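PDB 6P0X: salmonella plasmid virulence: SpvB from Salmonella typhimurium, which forms the N-terminal domain of a secreted virulence toxin that, as a whole, probably transfers ADP-ribose from NAD(+) to an arginine of actin. Local coordinates for residues A[32-36]-A[48-53]; A[156-161]-A[204-209]; A[199-203]-A[279-283]; A[266-270]-A[315-320]. All blocks are in the same frame, centred on the assembly; numbering follows the deposited sequence.

Interaction 1 of 4, residues A[32-36]-A[48-53]; sequences LALHY and GWSCAT. With AKR (acrylic acid), chain D; GOL (glycerol), chain F.
A glycerol, probably from the crystallisation liquor, lies where two antiparallel strands part. 33-36 is the central strand of a three-stranded antiparallel sheet, with 16-19 along one edge and 49-50 along the other; 32-36 and 48-53 run 164° apart. H35 and S50 form a hydrogen-bonded pair (CA-CA 5.4 Å), H35 N to S50 O and S50 N to H35 O both 2.9 Å. Y36 and W49 follow as a non-hydrogen-bonded pair (CA-CA 4.5 Å), side chains on one face, those of H35 and S50 on the other. W49 (chi1 m, chi2 93°) lays one indole face against Y36 CB (Y36 chi1 t): a CH-pi contact puts Y36 CB 3.5 Å from the centroid of the six-membered ring, almost on its normal. L34 CB packs at 3.8 Å on W49 CE3, and L34 CD2 at 3.6 Å on C51 CB. G48 turns at phi/psi 89/-27, where a CB would clash with Y36 CE1. Beyond the bridges, glycerol O1 accepts from A52 N (3.1 Å), glycerol O2 donates to A52 O (3.1 Å), and A33 N gives glycerol O3 a weak bond (3.2 Å). C51, A52 and T53 line an acrylic acid pocket; T53 OG1 bonds Y186 OH, while T53 N donates to the acrylic acid O at 3.3 Å.

Interaction 2 of 4, residues A[156-161]-A[204-209]; sequences RLSDPQ and DRSAMR. With AKR (acrylic acid), chain D.
The loop 204-209 runs antiparallel (173°) alongside strand 156-159 of the large antiparallel sheet and the turn after it, CA atoms of A207 and P160 5.6 Å apart. That turn is an Asx turn: D159 OD1 accepts from Q161 N at 2.9 Å. D204 sets OD1 3.6 Å from P160 CB, and S206 OG lies 3.8 Å from the same carbon. A207 points its CB at P160 CG and S158 O, each 3.6 Å away. A207 O touches L157 CD1 (3.2 Å) and takes a 2.5 Å hydrogen bond from a water that also donates to R156 O and accepts from S158 N, both 2.9 Å. M208, lining two acrylic acid pockets, meets L157 CD1 through CA (3.6 Å) and SD (4.2 Å). R209 (chi1 m, chi2 m, chi3 t) folds back so that NH1 bonds S206 O at 2.8 Å, one guanidinium face against R156 O; R209 O lies 2.9 Å from CB of the acrylic acid. Direct contact is thus largely van der Waals, with the water supplying a polar link between the backbones.

Interaction 3 of 4, residues A[199-203]-A[279-283]; sequences NEAGR and EIRLH
Two arginines lie guanidinium on guanidinium, R203 flat on R281 with centres 4.0 Å apart and planes at 23°, their like charges offset by acidic partners. A type II turn, E200 to R203, with G202 at positive phi (68/20), brings the R203 side chain against that of R281; the nearest CA pair, R203 and E279, is 8.0 Å apart. R281, extended (chi1 t, chi2 t, chi3 t), gives NE to E200 OE1 (2.9 Å) and NH2 to E200 OE2 (3.0 Å), a two-pronged salt bridge; R281 NH1 goes to S272 OG, and a water accepts from R281 NH2 (3.1 Å). R203 NE donates to E279 OE1 at 2.6 Å, R203 NH2 weakly to the same oxygen at 3.2 Å and weakly to Y274 OH, and R203 NH1 to N199 O at 3.3 Å. E279 OE1 is also hydrogen-bonded to S272 OG. E200 OE1 also forms a salt bridge with R205 NH2, and R205 NE is hydrogen-bonded to H283 NE2. The network thereby ties the loop between strands 181-188 and 209-211 to strand 280-282, which pairs antiparallel with 271-273.

Interaction 4 of 4, residues A[266-270]-A[315-320]; sequences ARQDP and ENPILT
D269 (chi1 62°, p) turns its carboxylate between its own segment and 315-320. Within 266-270 it forms a salt bridge with R267, whose p,t,m side chain curls round so that R267 NE reaches D269 OD1 at 2.7 Å and R267 NH2 reaches D269 OD2 at 3.0 Å. Across the contact the same oxygens accept weak bonds from T320, T320 OG1 to D269 OD1 at 2.8 Å and T320 N to D269 OD2 at 3.0 Å, with T320 chi1 m. The two partners are loops: 315-320 is the hairpin connection between antiparallel strands 304-314 and 321-328. The other loop, 266-270, leads into strand 271-273. N316, chi1 p, shapes the hairpin loop through an Asx motif, its OD1 taking L319 N at 2.6 Å. D269 and P317 approach closest, CA to CA 4.5 Å, and P317 CA makes a CA-H...O contact with Q268 O at 3.3 Å. Q268 (m,t) stretches along the loop, OE1 3.3 Å from N316 CA and NE2 3.6 Å from E315 CB. E315 (m,t) accepts Q268 N on OE2 at 3.3 Å, while its OE1 forms a salt bridge with R287.

In the fold
Interaction 1 closes first along the chain, before the other three open. Interactions 2 and 3 then cross, their segments 199-203 and 204-209 being consecutive in one loop, and interactions 3 and 4 cross in turn. These three touch in succession. The centres of interactions 2 and 3 are 11 Å apart, those of interactions 3 and 4 14 Å: R205 of interaction 2 forms a salt bridge with E200, and H283 O of interaction 3 meets R267 N of interaction 4. Interaction 1, centred 19 to 24 Å from the others, belongs to the separate three-stranded sheet, yet shares a bound acrylic acid with interaction 2. Interactions 2 to 4 thus tie loops of the large sheet to the two-stranded pair 271-273/280-282.

Interaction 1 of 4, residues A[32-36]-A[48-53]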
loop_
_atom_site.group_PDB
_atom_site.type_symbol
_atom_site.label_atom_id
_atom_site.label_comp_id
_atom_site.label_asym_id
_atom_site.label_seq_id
_atom_site.Cartn_x
_atom_site.Cartn_y
_atom_site.Cartn_z
ATOM N N LEU A 32 -2.170 11.599 1.204
ATOM C CA LEU A 32 -3.281 10.662 1.177
ATOM C C LEU A 32 -4.514 11.328 1.761
ATOM O O LEU A 32 -4.424 12.136 2.689
ATOM C CB LEU A 32 -2.975 9.382 1.963
ATOM C CG LEU A 32 -1.957 8.407 1.383
ATOM C CD1 LEU A 32 -1.729 7.264 2.356
ATOM C CD2 LEU A 32 -2.434 7.884 0.035
ATOM N N ALA A 33 -5.672 10.968 1.215
ATOM C CA ALA A 33 -6.937 11.489 1.704
ATOM C C ALA A 33 -8.027 10.475 1.407
ATOM O O ALA A 33 -7.870 9.597 0.554
ATOM C CB ALA A 33 -7.271 12.842 1.069
ATOM N N LEU A 34 -9.137 10.592 2.129
ATOM C CA LEU A 34 -10.307 9.776 1.860
ATOM C C LEU A 34 -11.132 10.450 0.772
ATOM O O LEU A 34 -11.382 11.656 0.836
ATOM C CB LEU A 34 -11.126 9.587 3.135
ATOM C CG LEU A 34 -10.668 8.392 3.972
ATOM C CD1 LEU A 34 -11.231 8.449 5.383
ATOM C CD2 LEU A 34 -11.090 7.106 3.277
ATOM N N HIS A 35 -11.526 9.682 -0.236
ATOM C CA HIS A 35 -12.299 10.206 -1.351
ATOM C C HIS A 35 -13.613 9.453 -1.452
ATOM O O HIS A 35 -13.651 8.232 -1.273
ATOM C CB HIS A 35 -11.526 10.090 -2.665
ATOM C CG HIS A 35 -10.307 10.956 -2.723
ATOM N ND1 HIS A 35 -10.358 12.323 -2.548
ATOM C CD2 HIS A 35 -9.006 10.652 -2.936
ATOM C CE1 HIS A 35 -9.139 12.824 -2.653
ATOM N NE2 HIS A 35 -8.301 11.830 -2.887
ATOM N N TYR A 36 -14.691 10.185 -1.724
ATOM C CA TYR A 36 -16.004 9.586 -1.918
ATOM C C TYR A 36 -16.418 9.700 -3.379
ATOM O O TYR A 36 -16.327 10.779 -3.975
ATOM C CB TYR A 36 -17.060 10.246 -1.032
ATOM C CG TYR A 36 -18.453 9.711 -1.279
ATOM C CD1 TYR A 36 -18.861 8.510 -0.712
ATOM C CD2 TYR A 36 -19.355 10.396 -2.086
ATOM C CE1 TYR A 36 -20.129 8.007 -0.930
ATOM C CE2 TYR A 36 -20.630 9.900 -2.314
ATOM C CZ TYR A 36 -21.010 8.703 -1.730
ATOM O OH TYR A 36 -22.273 8.197 -1.945
ATOM N N GLY A 48 -18.399 3.340 -1.391
ATOM C CA GLY A 48 -18.236 4.682 -1.909
ATOM C C GLY A 48 -16.960 5.398 -1.502
ATOM O O GLY A 48 -16.503 6.283 -2.231
ATOM N N TRP A 49 -16.381 5.055 -0.358
ATOM C CA TRP A 49 -15.174 5.712 0.118
ATOM C C TRP A 49 -13.946 4.863 -0.182
ATOM O O TRP A 49 -14.001 3.630 -0.164
ATOM C CB TRP A 49 -15.247 5.987 1.622
ATOM C CG TRP A 49 -16.175 7.093 1.997
ATOM C CD1 TRP A 49 -17.487 6.980 2.349
ATOM C CD2 TRP A 49 -15.856 8.488 2.073
ATOM N NE1 TRP A 49 -18.009 8.219 2.635
ATOM C CE2 TRP A 49 -17.028 9.162 2.474
ATOM C CE3 TRP A 49 -14.696 9.232 1.840
ATOM C CZ2 TRP A 49 -17.072 10.544 2.647
ATOM C CZ3 TRP A 49 -14.742 10.607 2.010
ATOM C CH2 TRP A 49 -15.922 11.247 2.411
ATOM N N SER A 50 -12.828 5.537 -0.440
ATOM C CA SER A 50 -11.583 4.845 -0.735
ATOM C C SER A 50 -10.401 5.716 -0.340
ATOM O O SER A 50 -10.464 6.948 -0.397
ATOM C CB SER A 50 -11.478 4.478 -2.218
ATOM O OG SER A 50 -11.562 5.640 -3.021
ATOM N N CYS A 51 -9.320 5.048 0.057
ATOM C CA CYS A 51 -8.030 5.686 0.319
ATOM C C CYS A 51 -6.966 4.625 0.035
ATOM O O CYS A 51 -6.631 3.819 0.907
ATOM C CB CYS A 51 -7.925 6.220 1.740
ATOM S SG CYS A 51 -6.293 6.903 2.131
ATOM N N ALA A 52 -6.485 4.603 -1.200
ATOM C CA ALA A 52 -5.548 3.591 -1.651
ATOM C C ALA A 52 -4.206 4.228 -1.987
ATOM O O ALA A 52 -4.133 5.390 -2.398
ATOM C CB ALA A 52 -6.088 2.840 -2.874
ATOM N N THR A 53 -3.143 3.452 -1.807
ATOM C CA THR A 53 -1.811 3.898 -2.168
ATOM C C THR A 53 -1.538 3.571 -3.635
ATOM O O THR A 53 -2.257 2.800 -4.275
ATOM C CB THR A 53 -0.756 3.243 -1.270
ATOM O OG1 THR A 53 -0.804 1.817 -1.426
ATOM C CG2 THR A 53 -0.996 3.596 0.196
HETATM C CA AKR D . -3.948 -1.674 -0.202
HETATM C CB AKR D . -4.689 -2.596 -0.774
HETATM C C AKR D . -4.142 -0.208 -0.580
HETATM O O AKR D . -3.733 0.219 -1.695
HETATM O OXT AKR D . -4.712 0.570 0.228
HETATM C C1 GOL F . -6.692 7.440 -3.268
HETATM O O1 GOL F . -7.878 6.818 -2.867
HETATM C C2 GOL F . -6.299 8.436 -2.146
HETATM O O2 GOL F . -5.593 7.820 -1.124
HETATM C C3 GOL F . -5.470 9.538 -2.846
HETATM O O3 GOL F . -5.103 10.449 -1.855
#

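Interaction 2 of 4, residues A[156-161]-A[204-209]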
loop_
_atom_site.group_PDB
_atom_site.type_symbol
_atom_site.label_atom_id
_atom_site.label_comp_id
_atom_site.label_asym_id
_atom_site.label_seq_id
_atom_site.Cartn_x
_atom_site.Cartn_y
_atom_site.Cartn_z
ATOM N N ARG A 156 2.600 -7.040 -1.586
ATOM C CA ARG A 156 2.126 -7.646 -2.824
ATOM C C ARG A 156 0.792 -8.331 -2.578
ATOM O O ARG A 156 0.659 -9.120 -1.637
ATOM C CB ARG A 156 3.128 -8.667 -3.360
ATOM C CG ARG A 156 4.214 -8.103 -4.239
ATOM C CD ARG A 156 5.146 -9.218 -4.678
ATOM N NE ARG A 156 6.536 -8.849 -4.458
ATOM C CZ ARG A 156 7.488 -9.692 -4.079
ATOM N NH1 ARG A 156 7.205 -10.970 -3.871
ATOM N NH2 ARG A 156 8.726 -9.252 -3.907
ATOM N N LEU A 157 -0.177 -8.052 -3.441
ATOM C CA LEU A 157 -1.459 -8.750 -3.437
ATOM C C LEU A 157 -1.288 -9.949 -4.363
ATOM O O LEU A 157 -1.262 -9.796 -5.584
ATOM C CB LEU A 157 -2.574 -7.820 -3.902
ATOM C CG LEU A 157 -4.003 -8.066 -3.424
ATOM C CD1 LEU A 157 -4.086 -7.857 -1.937
ATOM C CD2 LEU A 157 -4.966 -7.132 -4.133
ATOM N N SER A 158 -1.147 -11.143 -3.787
ATOM C CA SER A 158 -0.754 -12.321 -4.548
ATOM C C SER A 158 -1.666 -13.505 -4.248
ATOM O O SER A 158 -2.303 -13.580 -3.193
ATOM C CB SER A 158 0.697 -12.708 -4.247
ATOM O OG SER A 158 1.552 -11.587 -4.375
ATOM N N ASP A 159 -1.705 -14.435 -5.198
ATOM C CA ASP A 159 -2.420 -15.694 -5.035
ATOM C C ASP A 159 -1.891 -16.425 -3.806
ATOM O O ASP A 159 -0.688 -16.721 -3.743
ATOM C CB ASP A 159 -2.251 -16.557 -6.290
ATOM C CG ASP A 159 -3.053 -17.864 -6.244
ATOM O OD1 ASP A 159 -3.563 -18.263 -5.176
ATOM O OD2 ASP A 159 -3.170 -18.505 -7.305
ATOM N N PRO A 160 -2.737 -16.733 -2.820
ATOM C CA PRO A 160 -2.243 -17.448 -1.632
ATOM C C PRO A 160 -1.646 -18.807 -1.949
ATOM O O PRO A 160 -0.786 -19.282 -1.199
ATOM C CB PRO A 160 -3.496 -17.562 -0.752
ATOM C CG PRO A 160 -4.349 -16.403 -1.186
ATOM C CD PRO A 160 -4.144 -16.327 -2.673
ATOM N N GLN A 161 -2.074 -19.451 -3.032
ATOM C CA GLN A 161 -1.535 -20.748 -3.419
ATOM C C GLN A 161 -0.378 -20.639 -4.407
ATOM O O GLN A 161 0.155 -21.671 -4.827
ATOM C CB GLN A 161 -2.640 -21.620 -4.029
ATOM C CG GLN A 161 -3.725 -22.062 -3.055
ATOM C CD GLN A 161 -3.202 -22.336 -1.654
ATOM O OE1 GLN A 161 -3.666 -21.739 -0.683
ATOM N NE2 GLN A 161 -2.240 -23.249 -1.543
ATOM N N ASP A 204 -9.749 -19.271 1.592
ATOM C CA ASP A 204 -8.407 -18.743 1.819
ATOM C C ASP A 204 -8.491 -17.224 1.848
ATOM O O ASP A 204 -8.777 -16.589 0.828
ATOM C CB ASP A 204 -7.428 -19.222 0.752
ATOM C CG ASP A 204 -6.007 -19.322 1.280
ATOM O OD1 ASP A 204 -5.582 -18.414 2.029
ATOM O OD2 ASP A 204 -5.319 -20.313 0.958
ATOM N N ARG A 205 -8.235 -16.643 3.018
ATOM C CA ARG A 205 -8.498 -15.233 3.246
ATOM C C ARG A 205 -7.229 -14.417 3.463
ATOM O O ARG A 205 -7.319 -13.253 3.857
ATOM C CB ARG A 205 -9.438 -15.084 4.439
ATOM C CG ARG A 205 -8.952 -15.816 5.673
ATOM C CD ARG A 205 -9.937 -15.679 6.811
ATOM N NE ARG A 205 -11.313 -15.817 6.341
ATOM C CZ ARG A 205 -11.948 -16.978 6.225
ATOM N NH1 ARG A 205 -11.331 -18.111 6.546
ATOM N NH2 ARG A 205 -13.199 -17.008 5.786
ATOM N N SER A 206 -6.059 -14.971 3.166
ATOM C CA SER A 206 -4.809 -14.299 3.495
ATOM C C SER A 206 -4.291 -13.401 2.378
ATOM O O SER A 206 -3.225 -12.797 2.536
ATOM C CB SER A 206 -3.740 -15.334 3.855
ATOM O OG SER A 206 -3.326 -16.049 2.707
ATOM N N ALA A 207 -5.014 -13.284 1.262
ATOM C CA ALA A 207 -4.475 -12.560 0.113
ATOM C C ALA A 207 -4.502 -11.050 0.314
ATOM O O ALA A 207 -3.558 -10.357 -0.081
ATOM C CB ALA A 207 -5.247 -12.931 -1.152
ATOM N N MET A 208 -5.560 -10.527 0.932
ATOM C CA MET A 208 -5.762 -9.085 0.992
ATOM C C MET A 208 -4.655 -8.401 1.790
ATOM O O MET A 208 -4.102 -8.957 2.742
ATOM C CB MET A 208 -7.136 -8.771 1.598
ATOM C CG MET A 208 -7.443 -7.284 1.738
ATOM S SD MET A 208 -7.421 -6.410 0.152
ATOM C CE MET A 208 -7.671 -4.716 0.688
ATOM N N ARG A 209 -4.324 -7.180 1.375
ATOM C CA ARG A 209 -3.331 -6.346 2.041
ATOM C C ARG A 209 -3.990 -5.033 2.438
ATOM O O ARG A 209 -4.539 -4.329 1.585
ATOM C CB ARG A 209 -2.132 -6.088 1.127
ATOM C CG ARG A 209 -1.329 -7.329 0.784
ATOM C CD ARG A 209 -0.839 -8.016 2.044
ATOM N NE ARG A 209 0.141 -9.059 1.757
ATOM C CZ ARG A 209 -0.128 -10.358 1.791
ATOM N NH1 ARG A 209 -1.352 -10.772 2.090
ATOM N NH2 ARG A 209 0.820 -11.243 1.520
HETATM C CA AKR D . -3.948 -1.674 -0.202
HETATM C CB AKR D . -4.689 -2.596 -0.774
HETATM C C AKR D . -4.142 -0.208 -0.580
HETATM O O AKR D . -3.733 0.219 -1.695
HETATM O OXT AKR D . -4.712 0.570 0.228
HETATM O O HOH W 1 -1.304 -11.103 -0.926
#

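Interaction 3 of 4, residues A[199-203]-A[279-283]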
loop_
_atom_site.group_PDB
_atom_site.type_symbol
_atom_site.label_atom_id
_atom_site.label_comp_id
_atom_site.label_asym_id
_atom_site.label_seq_id
_atom_site.Cartn_x
_atom_site.Cartn_y
_atom_site.Cartn_z
ATOM N N ASN A 199 -20.386 -20.488 5.932
ATOM C CA ASN A 199 -20.027 -19.708 4.753
ATOM C C ASN A 199 -18.550 -19.336 4.722
ATOM O O ASN A 199 -18.022 -19.040 3.645
ATOM C CB ASN A 199 -20.886 -18.440 4.696
ATOM C CG ASN A 199 -20.603 -17.592 3.470
ATOM O OD1 ASN A 199 -20.423 -18.112 2.369
ATOM N ND2 ASN A 199 -20.557 -16.278 3.659
ATOM N N GLU A 200 -17.867 -19.373 5.864
ATOM C CA GLU A 200 -16.459 -19.011 5.931
ATOM C C GLU A 200 -15.538 -20.218 5.887
ATOM O O GLU A 200 -14.315 -20.046 5.906
ATOM C CB GLU A 200 -16.179 -18.201 7.199
ATOM C CG GLU A 200 -17.043 -16.965 7.355
ATOM C CD GLU A 200 -16.585 -15.822 6.472
ATOM O OE1 GLU A 200 -15.563 -15.983 5.771
ATOM O OE2 GLU A 200 -17.241 -14.757 6.489
ATOM N N ALA A 201 -16.089 -21.425 5.821
ATOM C CA ALA A 201 -15.262 -22.620 5.840
ATOM C C ALA A 201 -14.567 -22.802 4.496
ATOM O O ALA A 201 -15.157 -22.570 3.436
ATOM C CB ALA A 201 -16.108 -23.848 6.174
ATOM N N GLY A 202 -13.302 -23.211 4.547
ATOM C CA GLY A 202 -12.564 -23.521 3.340
ATOM C C GLY A 202 -12.266 -22.341 2.448
ATOM O O GLY A 202 -11.966 -22.529 1.267
ATOM N N ARG A 203 -12.321 -21.126 2.981
ATOM C CA ARG A 203 -12.002 -19.925 2.225
ATOM C C ARG A 203 -10.588 -19.505 2.599
ATOM O O ARG A 203 -10.260 -19.407 3.787
ATOM C CB ARG A 203 -12.998 -18.805 2.539
ATOM C CG ARG A 203 -14.439 -19.106 2.129
ATOM C CD ARG A 203 -15.314 -17.862 2.187
ATOM N NE ARG A 203 -15.452 -17.171 0.907
ATOM C CZ ARG A 203 -16.605 -17.018 0.260
ATOM N NH1 ARG A 203 -17.729 -17.501 0.775
ATOM N NH2 ARG A 203 -16.639 -16.365 -0.897
ATOM N N GLU A 279 -9.140 -15.865 -4.815
ATOM C CA GLU A 279 -10.047 -15.207 -3.886
ATOM C C GLU A 279 -9.315 -14.128 -3.100
ATOM O O GLU A 279 -8.194 -14.332 -2.621
ATOM C CB GLU A 279 -10.675 -16.226 -2.930
ATOM C CG GLU A 279 -11.576 -15.617 -1.854
ATOM C CD GLU A 279 -12.521 -16.631 -1.209
ATOM O OE1 GLU A 279 -13.493 -16.205 -0.540
ATOM O OE2 GLU A 279 -12.285 -17.851 -1.349
ATOM N N ILE A 280 -9.952 -12.968 -2.983
ATOM C CA ILE A 280 -9.488 -11.882 -2.130
ATOM C C ILE A 280 -10.667 -11.517 -1.239
ATOM O O ILE A 280 -11.621 -10.884 -1.698
ATOM C CB ILE A 280 -9.004 -10.669 -2.930
ATOM C CG1 ILE A 280 -7.863 -11.070 -3.868
ATOM C CG2 ILE A 280 -8.573 -9.553 -1.996
ATOM C CD1 ILE A 280 -7.328 -9.911 -4.691
ATOM N N ARG A 281 -10.618 -11.923 0.025
ATOM C CA ARG A 281 -11.720 -11.710 0.952
ATOM C C ARG A 281 -11.384 -10.563 1.895
ATOM O O ARG A 281 -10.242 -10.432 2.346
ATOM C CB ARG A 281 -12.009 -12.987 1.747
ATOM C CG ARG A 281 -13.258 -12.930 2.609
ATOM C CD ARG A 281 -13.874 -14.316 2.762
ATOM N NE ARG A 281 -15.154 -14.295 3.470
ATOM C CZ ARG A 281 -16.318 -13.972 2.911
ATOM N NH1 ARG A 281 -16.373 -13.624 1.630
ATOM N NH2 ARG A 281 -17.429 -13.990 3.635
ATOM N N LEU A 282 -12.379 -9.724 2.184
ATOM C CA LEU A 282 -12.200 -8.568 3.057
ATOM C C LEU A 282 -13.060 -8.735 4.301
ATOM O O LEU A 282 -14.288 -8.840 4.205
ATOM C CB LEU A 282 -12.548 -7.262 2.340
ATOM C CG LEU A 282 -11.446 -6.652 1.471
ATOM C CD1 LEU A 282 -11.382 -7.346 0.116
ATOM C CD2 LEU A 282 -11.646 -5.151 1.310
ATOM N N HIS A 283 -12.413 -8.746 5.466
ATOM C CA HIS A 283 -13.100 -8.829 6.746
ATOM C C HIS A 283 -12.968 -7.558 7.569
ATOM O O HIS A 283 -13.578 -7.466 8.639
ATOM C CB HIS A 283 -12.560 -10.008 7.568
ATOM C CG HIS A 283 -12.965 -11.354 7.053
ATOM N ND1 HIS A 283 -14.255 -11.830 7.147
ATOM C CD2 HIS A 283 -12.244 -12.335 6.459
ATOM C CE1 HIS A 283 -14.314 -13.044 6.626
ATOM N NE2 HIS A 283 -13.107 -13.373 6.200
HETATM O O HOH W 2 -19.948 -13.497 1.957
#

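Interaction 4 of 4, residues A[266-270]-A[315-320]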
loop_
_atom_site.group_PDB
_atom_site.type_symbol
_atom_site.label_atom_id
_atom_site.label_comp_id
_atom_site.label_asym_id
_atom_site.label_seq_id
_atom_site.Cartn_x
_atom_site.Cartn_y
_atom_site.Cartn_z
ATOM N N ALA A 266 -13.983 -7.834 13.016
ATOM C CA ALA A 266 -14.542 -8.472 11.833
ATOM C C ALA A 266 -15.814 -7.731 11.450
ATOM O O ALA A 266 -16.700 -7.539 12.290
ATOM C CB ALA A 266 -14.838 -9.950 12.088
ATOM N N ARG A 267 -15.901 -7.317 10.190
ATOM C CA ARG A 267 -17.028 -6.519 9.738
ATOM C C ARG A 267 -18.265 -7.386 9.539
ATOM O O ARG A 267 -18.192 -8.611 9.416
ATOM C CB ARG A 267 -16.690 -5.794 8.435
ATOM C CG ARG A 267 -16.337 -6.719 7.288
ATOM C CD ARG A 267 -15.679 -5.961 6.145
ATOM N NE ARG A 267 -16.607 -5.059 5.469
ATOM C CZ ARG A 267 -16.235 -4.098 4.631
ATOM N NH1 ARG A 267 -14.944 -3.906 4.376
ATOM N NH2 ARG A 267 -17.148 -3.329 4.053
ATOM N N GLN A 268 -19.419 -6.723 9.500
ATOM C CA GLN A 268 -20.684 -7.417 9.319
ATOM C C GLN A 268 -20.962 -7.766 7.866
ATOM O O GLN A 268 -21.804 -8.630 7.604
ATOM C CB GLN A 268 -21.834 -6.567 9.861
ATOM C CG GLN A 268 -21.868 -6.461 11.366
ATOM C CD GLN A 268 -23.026 -5.618 11.855
ATOM O OE1 GLN A 268 -24.146 -5.738 11.361
ATOM N NE2 GLN A 268 -22.762 -4.760 12.831
ATOM N N ASP A 269 -20.277 -7.123 6.920
ATOM C CA ASP A 269 -20.540 -7.296 5.492
ATOM C C ASP A 269 -19.295 -7.775 4.747
ATOM O O ASP A 269 -18.816 -7.106 3.824
ATOM C CB ASP A 269 -21.064 -5.993 4.889
ATOM C CG ASP A 269 -20.063 -4.846 4.997
ATOM O OD1 ASP A 269 -19.282 -4.806 5.975
ATOM O OD2 ASP A 269 -20.048 -3.994 4.084
ATOM N N PRO A 270 -18.761 -8.944 5.094
ATOM C CA PRO A 270 -17.575 -9.432 4.385
ATOM C C PRO A 270 -17.927 -9.837 2.962
ATOM O O PRO A 270 -19.052 -10.245 2.665
ATOM C CB PRO A 270 -17.132 -10.639 5.219
ATOM C CG PRO A 270 -18.388 -11.138 5.843
ATOM C CD PRO A 270 -19.344 -9.981 5.966
ATOM N N GLU A 315 -23.121 0.071 10.211
ATOM C CA GLU A 315 -22.756 -1.313 9.937
ATOM C C GLU A 315 -23.998 -2.183 9.898
ATOM O O GLU A 315 -24.835 -2.125 10.805
ATOM C CB GLU A 315 -21.786 -1.893 10.964
ATOM C CG GLU A 315 -20.335 -1.545 10.757
ATOM C CD GLU A 315 -19.426 -2.595 11.382
ATOM O OE1 GLU A 315 -18.823 -2.321 12.440
ATOM O OE2 GLU A 315 -19.344 -3.711 10.818
ATOM N N ASN A 316 -24.100 -2.993 8.854
ATOM C CA ASN A 316 -25.151 -3.988 8.729
ATOM C C ASN A 316 -24.646 -5.084 7.800
ATOM O O ASN A 316 -23.650 -4.889 7.091
ATOM C CB ASN A 316 -26.453 -3.350 8.207
ATOM C CG ASN A 316 -26.346 -2.872 6.775
ATOM O OD1 ASN A 316 -26.151 -3.661 5.852
ATOM N ND2 ASN A 316 -26.466 -1.563 6.581
ATOM N N PRO A 317 -25.290 -6.255 7.796
ATOM C CA PRO A 317 -24.791 -7.350 6.949
ATOM C C PRO A 317 -24.894 -7.082 5.454
ATOM O O PRO A 317 -24.181 -7.737 4.686
ATOM C CB PRO A 317 -25.668 -8.541 7.360
ATOM C CG PRO A 317 -26.148 -8.199 8.740
ATOM C CD PRO A 317 -26.324 -6.716 8.740
ATOM N N ILE A 318 -25.737 -6.146 5.014
ATOM C CA ILE A 318 -25.866 -5.871 3.584
ATOM C C ILE A 318 -24.753 -4.947 3.101
ATOM O O ILE A 318 -24.044 -5.259 2.140
ATOM C CB ILE A 318 -27.259 -5.293 3.273
ATOM C CG1 ILE A 318 -28.344 -6.285 3.687
ATOM C CG2 ILE A 318 -27.383 -4.960 1.795
ATOM C CD1 ILE A 318 -29.746 -5.733 3.583
ATOM N N LEU A 319 -24.582 -3.799 3.752
ATOM C CA LEU A 319 -23.559 -2.842 3.357
ATOM C C LEU A 319 -23.143 -2.035 4.577
ATOM O O LEU A 319 -23.944 -1.781 5.481
ATOM C CB LEU A 319 -24.047 -1.883 2.262
ATOM C CG LEU A 319 -24.504 -0.506 2.774
ATOM C CD1 LEU A 319 -23.806 0.628 2.043
ATOM C CD2 LEU A 319 -26.012 -0.338 2.705
ATOM N N THR A 320 -21.874 -1.661 4.607
ATOM C CA THR A 320 -21.366 -0.717 5.590
ATOM C C THR A 320 -21.154 0.629 4.912
ATOM O O THR A 320 -20.507 0.702 3.862
ATOM C CB THR A 320 -20.065 -1.218 6.213
ATOM O OG1 THR A 320 -20.340 -2.390 6.991
ATOM C CG2 THR A 320 -19.481 -0.153 7.111
HETATM O O HOH W 3 -17.111 -4.726 12.788
#